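Local coordinates for DNA repair protein MmcB-related protein (Silicibacter pomeroyi, PDB 3DNX), which is of unknown function but, being related to the DNA repair protein MmcB, may act on DNA as PD-(D/E)XK nucleases do, at residues Tyr75-Phe83 against Met114-Arg125. Residues are numbered along the deposited sequence; the frame is centred on the assembly and turned at random.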
ATOM      1  N   TYR A  75      19.531   5.954   9.289  1.00 26.61           N
ATOM      2  CA  TYR A  75      18.244   5.297   9.159  1.00 26.99           C
ATOM      3  C   TYR A  75      17.453   5.240  10.465  1.00 27.21           C
ATOM      4  O   TYR A  75      16.240   5.083  10.443  1.00 26.79           O
ATOM      5  CB  TYR A  75      18.376   3.871   8.647  1.00 27.27           C
ATOM      6  CG  TYR A  75      19.016   3.689   7.301  1.00 27.75           C
ATOM      7  CD1 TYR A  75      20.152   2.894   7.166  1.00 28.90           C
ATOM      8  CD2 TYR A  75      18.473   4.260   6.149  1.00 30.26           C
ATOM      9  CE1 TYR A  75      20.742   2.673   5.933  1.00 29.21           C
ATOM     10  CE2 TYR A  75      19.073   4.048   4.887  1.00 29.26           C
ATOM     11  CZ  TYR A  75      20.207   3.261   4.795  1.00 31.18           C
ATOM     12  OH  TYR A  75      20.830   3.021   3.591  1.00 29.57           O
ATOM     13  N   LEU A  76      18.133   5.353  11.597  1.00 27.33           N
ATOM     14  CA  LEU A  76      17.492   5.155  12.901  1.00 27.22           C
ATOM     15  C   LEU A  76      16.289   6.067  13.197  1.00 26.79           C
ATOM     16  O   LEU A  76      15.279   5.625  13.769  1.00 26.50           O
ATOM     17  CB  LEU A  76      18.561   5.270  14.003  1.00 27.40           C
ATOM     18  CG  LEU A  76      19.638   4.159  13.960  1.00 26.60           C
ATOM     19  CD1 LEU A  76      20.527   4.169  15.215  1.00 25.98           C
ATOM     20  CD2 LEU A  76      18.985   2.782  13.766  1.00 25.85           C
ATOM     21  N   GLU A  77      16.413   7.339  12.824  1.00 26.70           N
ATOM     22  CA  GLU A  77      15.376   8.313  13.052  1.00 27.00           C
ATOM     23  C   GLU A  77      14.136   8.100  12.185  1.00 27.17           C
ATOM     24  O   GLU A  77      13.147   8.810  12.337  1.00 26.94           O
ATOM     25  CB  GLU A  77      15.924   9.739  12.848  1.00 27.76           C
ATOM     26  CG  GLU A  77      16.406  10.104  11.427  1.00 27.43           C
ATOM     27  CD  GLU A  77      16.542  11.609  11.260  1.00 30.96           C
ATOM     28  OE1 GLU A  77      15.800  12.343  11.959  1.00 29.86           O
ATOM     29  OE2 GLU A  77      17.375  12.065  10.439  1.00 31.00           O
ATOM     30  N   TRP A  78      14.187   7.138  11.272  1.00 27.84           N
ATOM     31  CA  TRP A  78      13.073   6.884  10.362  1.00 28.52           C
ATOM     32  C   TRP A  78      12.353   5.576  10.647  1.00 29.51           C
ATOM     33  O   TRP A  78      11.590   5.124   9.798  1.00 29.23           O
ATOM     34  CB  TRP A  78      13.577   6.892   8.919  1.00 28.34           C
ATOM     35  CG  TRP A  78      14.160   8.196   8.554  1.00 27.70           C
ATOM     36  CD1 TRP A  78      15.477   8.477   8.365  1.00 28.32           C
ATOM     37  CD2 TRP A  78      13.450   9.435   8.375  1.00 28.02           C
ATOM     38  NE1 TRP A  78      15.636   9.817   8.066  1.00 26.63           N
ATOM     39  CE2 TRP A  78      14.409  10.424   8.067  1.00 26.73           C
ATOM     40  CE3 TRP A  78      12.097   9.801   8.450  1.00 26.37           C
ATOM     41  CZ2 TRP A  78      14.063  11.739   7.817  1.00 28.27           C
ATOM     42  CZ3 TRP A  78      11.750  11.097   8.197  1.00 27.45           C
ATOM     43  CH2 TRP A  78      12.732  12.065   7.892  1.00 28.83           C
ATOM     44  N   CYS A  79      12.601   4.977  11.822  1.00 30.37           N
ATOM     45  CA  CYS A  79      11.983   3.704  12.189  1.00 30.52           C
ATOM     46  C   CYS A  79      11.857   3.518  13.696  1.00 30.62           C
ATOM     47  O   CYS A  79      12.452   4.246  14.468  1.00 30.35           O
ATOM     48  CB  CYS A  79      12.758   2.527  11.575  1.00 29.95           C
ATOM     49  SG  CYS A  79      14.468   2.331  12.107  1.00 33.52           S
ATOM     50  N   ASP A  80      10.993   2.596  14.096  1.00 30.59           N
ATOM     51  CA  ASP A  80      10.896   2.160  15.471  1.00 30.05           C
ATOM     52  C   ASP A  80      11.986   1.130  15.764  1.00 30.40           C
ATOM     53  O   ASP A  80      12.550   1.152  16.843  1.00 30.16           O
ATOM     54  CB  ASP A  80       9.538   1.535  15.752  1.00 30.00           C
ATOM     55  CG  ASP A  80       8.412   2.492  15.567  1.00 29.91           C
ATOM     56  OD1 ASP A  80       8.454   3.616  16.129  1.00 29.20           O
ATOM     57  OD2 ASP A  80       7.465   2.120  14.890  1.00 28.27           O
ATOM     58  N   ARG A  81      12.280   0.253  14.800  1.00 29.42           N
ATOM     59  CA  ARG A  81      13.297  -0.788  14.935  1.00 30.31           C
ATOM     60  C   ARG A  81      14.077  -0.896  13.626  1.00 30.99           C
ATOM     61  O   ARG A  81      13.500  -0.831  12.556  1.00 30.71           O
ATOM     62  CB  ARG A  81      12.675  -2.134  15.272  1.00 28.64           C
ATOM     63  CG  ARG A  81      11.914  -2.159  16.589  1.00 30.72           C
ATOM     64  CD  ARG A  81      11.577  -3.571  16.986  1.00 30.48           C
ATOM     65  NE  ARG A  81      10.483  -3.639  17.946  1.00 32.15           N
ATOM     66  CZ  ARG A  81      10.582  -3.998  19.223  1.00 32.66           C
ATOM     67  NH1 ARG A  81       9.498  -4.016  19.980  1.00 32.79           N
ATOM     68  NH2 ARG A  81      11.721  -4.377  19.745  1.00 32.58           N
ATOM     69  N   TYR A  82      15.385  -0.996  13.754  1.00 31.70           N
ATOM     70  CA  TYR A  82      16.347  -1.141  12.652  1.00 31.79           C
ATOM     71  C   TYR A  82      17.060  -2.491  12.704  1.00 32.08           C
ATOM     72  O   TYR A  82      17.593  -2.915  13.769  1.00 31.39           O
ATOM     73  CB  TYR A  82      17.403  -0.025  12.723  1.00 32.61           C
ATOM     74  CG  TYR A  82      18.438  -0.171  11.660  1.00 31.46           C
ATOM     75  CD1 TYR A  82      18.221   0.326  10.394  1.00 35.19           C
ATOM     76  CD2 TYR A  82      19.657  -0.815  11.925  1.00 34.21           C
ATOM     77  CE1 TYR A  82      19.165   0.168   9.388  1.00 34.13           C
ATOM     78  CE2 TYR A  82      20.594  -0.995  10.930  1.00 34.41           C
ATOM     79  CZ  TYR A  82      20.351  -0.461   9.673  1.00 35.70           C
ATOM     80  OH  TYR A  82      21.270  -0.603   8.671  1.00 36.52           O
ATOM     81  N   PHE A  83      17.052  -3.185  11.559  1.00 32.04           N
ATOM     82  CA  PHE A  83      17.613  -4.536  11.400  1.00 31.79           C
ATOM     83  C   PHE A  83      18.528  -4.601  10.201  1.00 32.70           C
ATOM     84  O   PHE A  83      18.306  -3.909   9.172  1.00 30.72           O
ATOM     85  CB  PHE A  83      16.572  -5.616  11.105  1.00 31.81           C
ATOM     86  CG  PHE A  83      15.491  -5.757  12.142  1.00 30.72           C
ATOM     87  CD1 PHE A  83      15.466  -6.826  13.011  1.00 31.33           C
ATOM     88  CD2 PHE A  83      14.464  -4.818  12.204  1.00 31.26           C
ATOM     89  CE1 PHE A  83      14.438  -6.962  13.948  1.00 31.56           C
ATOM     90  CE2 PHE A  83      13.442  -4.949  13.120  1.00 28.69           C
ATOM     91  CZ  PHE A  83      13.436  -6.008  14.007  1.00 31.86           C
HETATM   92  N   MSE A 114      16.472  -9.390  18.082  1.00 32.39           N
HETATM   93  CA  MSE A 114      15.385  -8.426  17.955  1.00 32.61           C
HETATM   94  C   MSE A 114      15.999  -7.056  18.110  1.00 32.80           C
HETATM   95  O   MSE A 114      16.847  -6.864  18.987  1.00 34.31           O
HETATM   96  CB  MSE A 114      14.311  -8.717  19.014  1.00 32.09           C
HETATM   97  CG  MSE A 114      13.188  -7.764  19.054  1.00 32.99           C
HETATM   98 SE   MSE A 114      12.247  -7.585  17.366  0.65 32.64          SE
HETATM   99  CE  MSE A 114      11.540  -9.376  17.135  1.00 29.40           C
ATOM    100  N   ALA A 115      15.630  -6.110  17.249  1.00 31.88           N
ATOM    101  CA  ALA A 115      16.162  -4.784  17.369  1.00 32.18           C
ATOM    102  C   ALA A 115      15.613  -4.084  18.620  1.00 31.82           C
ATOM    103  O   ALA A 115      14.473  -4.323  19.042  1.00 31.28           O
ATOM    104  CB  ALA A 115      15.885  -4.014  16.122  1.00 32.74           C
ATOM    105  N   PRO A 116      16.424  -3.209  19.242  1.00 32.37           N
ATOM    106  CA  PRO A 116      15.874  -2.380  20.320  1.00 32.98           C
ATOM    107  C   PRO A 116      14.818  -1.380  19.768  1.00 34.37           C
ATOM    108  O   PRO A 116      14.912  -0.987  18.606  1.00 33.27           O
ATOM    109  CB  PRO A 116      17.103  -1.649  20.864  1.00 33.32           C
ATOM    110  CG  PRO A 116      18.069  -1.614  19.771  1.00 33.19           C
ATOM    111  CD  PRO A 116      17.845  -2.904  18.982  1.00 32.47           C
ATOM    112  N   GLU A 117      13.827  -1.017  20.588  1.00 36.51           N
ATOM    113  CA  GLU A 117      12.765  -0.075  20.178  1.00 38.56           C
ATOM    114  C   GLU A 117      13.165   1.383  20.453  1.00 39.40           C
ATOM    115  O   GLU A 117      13.490   1.736  21.577  1.00 39.23           O
ATOM    116  CB  GLU A 117      11.422  -0.397  20.861  1.00 38.96           C
ATOM    117  CG  GLU A 117      10.306   0.600  20.468  1.00 42.79           C
ATOM    118  CD  GLU A 117       9.006  -0.057  20.026  1.00 47.89           C
ATOM    119  OE1 GLU A 117       8.801  -1.237  20.362  1.00 53.14           O
ATOM    120  OE2 GLU A 117       8.182   0.604  19.342  1.00 48.25           O
ATOM    121  N   GLN A 118      13.159   2.195  19.397  1.00 40.80           N
ATOM    122  CA  GLN A 118      13.414   3.629  19.465  0.50 41.99           C
ATOM    123  C   GLN A 118      12.218   4.344  18.821  1.00 42.34           C
ATOM    124  O   GLN A 118      12.343   4.911  17.730  1.00 42.61           O
ATOM    125  CB  GLN A 118      14.726   3.974  18.724  0.50 42.46           C
ATOM    126  CG  GLN A 118      15.628   2.757  18.383  0.50 44.17           C
ATOM    127  CD  GLN A 118      17.109   3.032  18.579  0.50 45.73           C
ATOM    128  OE1 GLN A 118      17.809   2.231  19.195  0.50 47.54           O
ATOM    129  NE2 GLN A 118      17.590   4.163  18.066  0.50 47.44           N
ATOM    130  N   LYS A 119      11.065   4.288  19.483  1.00 42.86           N
ATOM    131  CA  LYS A 119       9.808   4.771  18.900  1.00 43.55           C
ATOM    132  C   LYS A 119       9.846   6.152  18.201  1.00 43.30           C
ATOM    133  O   LYS A 119      10.502   7.100  18.630  1.00 42.24           O
ATOM    134  CB  LYS A 119       8.691   4.789  19.949  1.00 44.43           C
ATOM    135  CG  LYS A 119       7.966   3.457  20.175  1.00 46.12           C
ATOM    136  CD  LYS A 119       6.575   3.732  20.846  1.00 48.81           C
ATOM    137  CE  LYS A 119       6.339   2.901  22.128  1.00 50.12           C
ATOM    138  NZ  LYS A 119       6.247   1.429  21.865  1.00 51.16           N
ATOM    139  N   LEU A 120       9.085   6.216  17.119  1.00 43.26           N
ATOM    140  CA  LEU A 120       8.970   7.380  16.261  1.00 43.52           C
ATOM    141  C   LEU A 120       7.921   8.327  16.892  1.00 43.97           C
ATOM    142  O   LEU A 120       6.989   7.875  17.564  1.00 43.20           O
ATOM    143  CB  LEU A 120       8.515   6.881  14.876  1.00 43.32           C
ATOM    144  CG  LEU A 120       9.203   7.107  13.519  1.00 42.50           C
ATOM    145  CD1 LEU A 120      10.653   7.316  13.535  1.00 38.84           C
ATOM    146  CD2 LEU A 120       8.866   5.903  12.619  1.00 41.84           C
ATOM    147  N   ALA A 121       8.066   9.632  16.685  1.00 45.49           N
ATOM    148  CA  ALA A 121       7.030  10.601  17.081  1.00 46.60           C
ATOM    149  C   ALA A 121       5.763  10.443  16.194  1.00 47.17           C
ATOM    150  O   ALA A 121       5.895  10.038  15.042  1.00 46.34           O
ATOM    151  CB  ALA A 121       7.593  12.024  17.002  1.00 47.88           C
ATOM    152  N   PRO A 122       4.537  10.690  16.747  1.00 47.51           N
ATOM    153  CA  PRO A 122       3.240  10.538  16.051  1.00 47.59           C
ATOM    154  C   PRO A 122       3.138  11.191  14.665  1.00 47.35           C
ATOM    155  O   PRO A 122       2.540  10.600  13.747  1.00 46.86           O
ATOM    156  CB  PRO A 122       2.223  11.212  17.001  1.00 47.81           C
ATOM    157  CG  PRO A 122       2.831  11.106  18.360  1.00 48.09           C
ATOM    158  CD  PRO A 122       4.349  11.029  18.174  1.00 48.21           C
ATOM    159  N   ALA A 123       3.699  12.399  14.537  1.00 46.56           N
ATOM    160  CA  ALA A 123       3.612  13.142  13.283  1.00 46.24           C
ATOM    161  C   ALA A 123       4.462  12.481  12.208  1.00 44.99           C
ATOM    162  O   ALA A 123       4.094  12.441  11.042  1.00 43.76           O
ATOM    163  CB  ALA A 123       4.046  14.595  13.481  1.00 46.49           C
ATOM    164  N   ARG A 124       5.611  11.979  12.607  1.00 44.79           N
ATOM    165  CA  ARG A 124       6.509  11.311  11.676  1.00 44.89           C
ATOM    166  C   ARG A 124       6.002   9.939  11.263  1.00 43.80           C
ATOM    167  O   ARG A 124       6.145   9.553  10.110  1.00 43.62           O
ATOM    168  CB  ARG A 124       7.837  11.103  12.338  1.00 45.15           C
ATOM    169  CG  ARG A 124       8.951  10.709  11.398  1.00 47.67           C
ATOM    170  CD  ARG A 124       9.854  11.916  11.228  1.00 48.71           C
ATOM    171  NE  ARG A 124      11.199  11.520  11.056  1.00 47.08           N
ATOM    172  CZ  ARG A 124      12.258  12.318  11.174  1.00 45.97           C
ATOM    173  NH1 ARG A 124      13.440  11.789  10.997  1.00 42.19           N
ATOM    174  NH2 ARG A 124      12.166  13.619  11.430  1.00 42.92           N
ATOM    175  N   ARG A 125       5.472   9.188  12.222  1.00 42.61           N
ATOM    176  CA  ARG A 125       4.813   7.932  11.923  1.00 42.30           C
ATOM    177  C   ARG A 125       3.740   8.140  10.835  1.00 42.47           C
ATOM    178  O   ARG A 125       3.596   7.338   9.916  1.00 41.94           O
ATOM    179  CB  ARG A 125       4.162   7.379  13.173  1.00 41.69           C
ATOM    180  CG  ARG A 125       3.568   5.996  13.002  1.00 41.56           C
ATOM    181  CD  ARG A 125       2.968   5.492  14.295  1.00 41.36           C
ATOM    182  NE  ARG A 125       3.952   5.622  15.360  1.00 40.48           N
ATOM    183  CZ  ARG A 125       5.015   4.842  15.489  1.00 43.83           C
ATOM    184  NH1 ARG A 125       5.229   3.847  14.631  1.00 45.33           N
ATOM    185  NH2 ARG A 125       5.890   5.079  16.477  1.00 40.81           N
TER
HETATM  186  O   HOH W   1       5.814   1.200  17.466  1.00 53.61           O
HETATM  187  O   HOH W   2      16.390  -0.269  16.565  1.00 31.30           O
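Asp80 and Arg125 meet end-on, their carboxylate and guanidinium planes nearly coplanar at 19°. Arg125 NH1 gives a straight bond of 2.8 Å to the syn lone pair of Asp80 OD2, while Arg125 NH2 reaches Asp80 OD1 at 3.0 Å. Asp80 OD1 also accepts a hydrogen bond from Leu120 N at 2.9 Å, and the backbone carbonyl of Asp80 takes Gln118 N. From neighbouring strand 54-59 and the turn before it, Ile54 N donates to Asp80 OD2 and Gly52 O accepts from Arg125 NH1. With an alanine in place of Asp80, Arg125 would probably lose its counter-charge and Leu120 N its acceptor, and the loop before the helix might shift.

One residue earlier in the helix, Arg124 stacks its guanidinium on Trp78, a cation-pi contact with Arg124 CZ 3.5 Å from the centroid of the Trp78 six-membered ring, and its NH1 forms a salt bridge with Glu77 OE1. At the opposite end, Arg81 runs out straight (chi2 -168°, chi3 -160°), so that Arg81 NH2 donates a hydrogen bond to Ala115 O at 2.8 Å and NH1 forms a salt bridge with Glu117 OE1. Ala115 CB sits squarely over the Phe83 ring in a CH-pi contact, and selenomethionine Met114 brings SE to the ring edge, 3.9 Å from Phe83 CZ, a Met-aromatic contact.

Residues 114-121 thus connect edge strand 109-113 to helix 122-144 across the start of strand 81-86, consistent with the PD-(D/E)XK-like fold of this family.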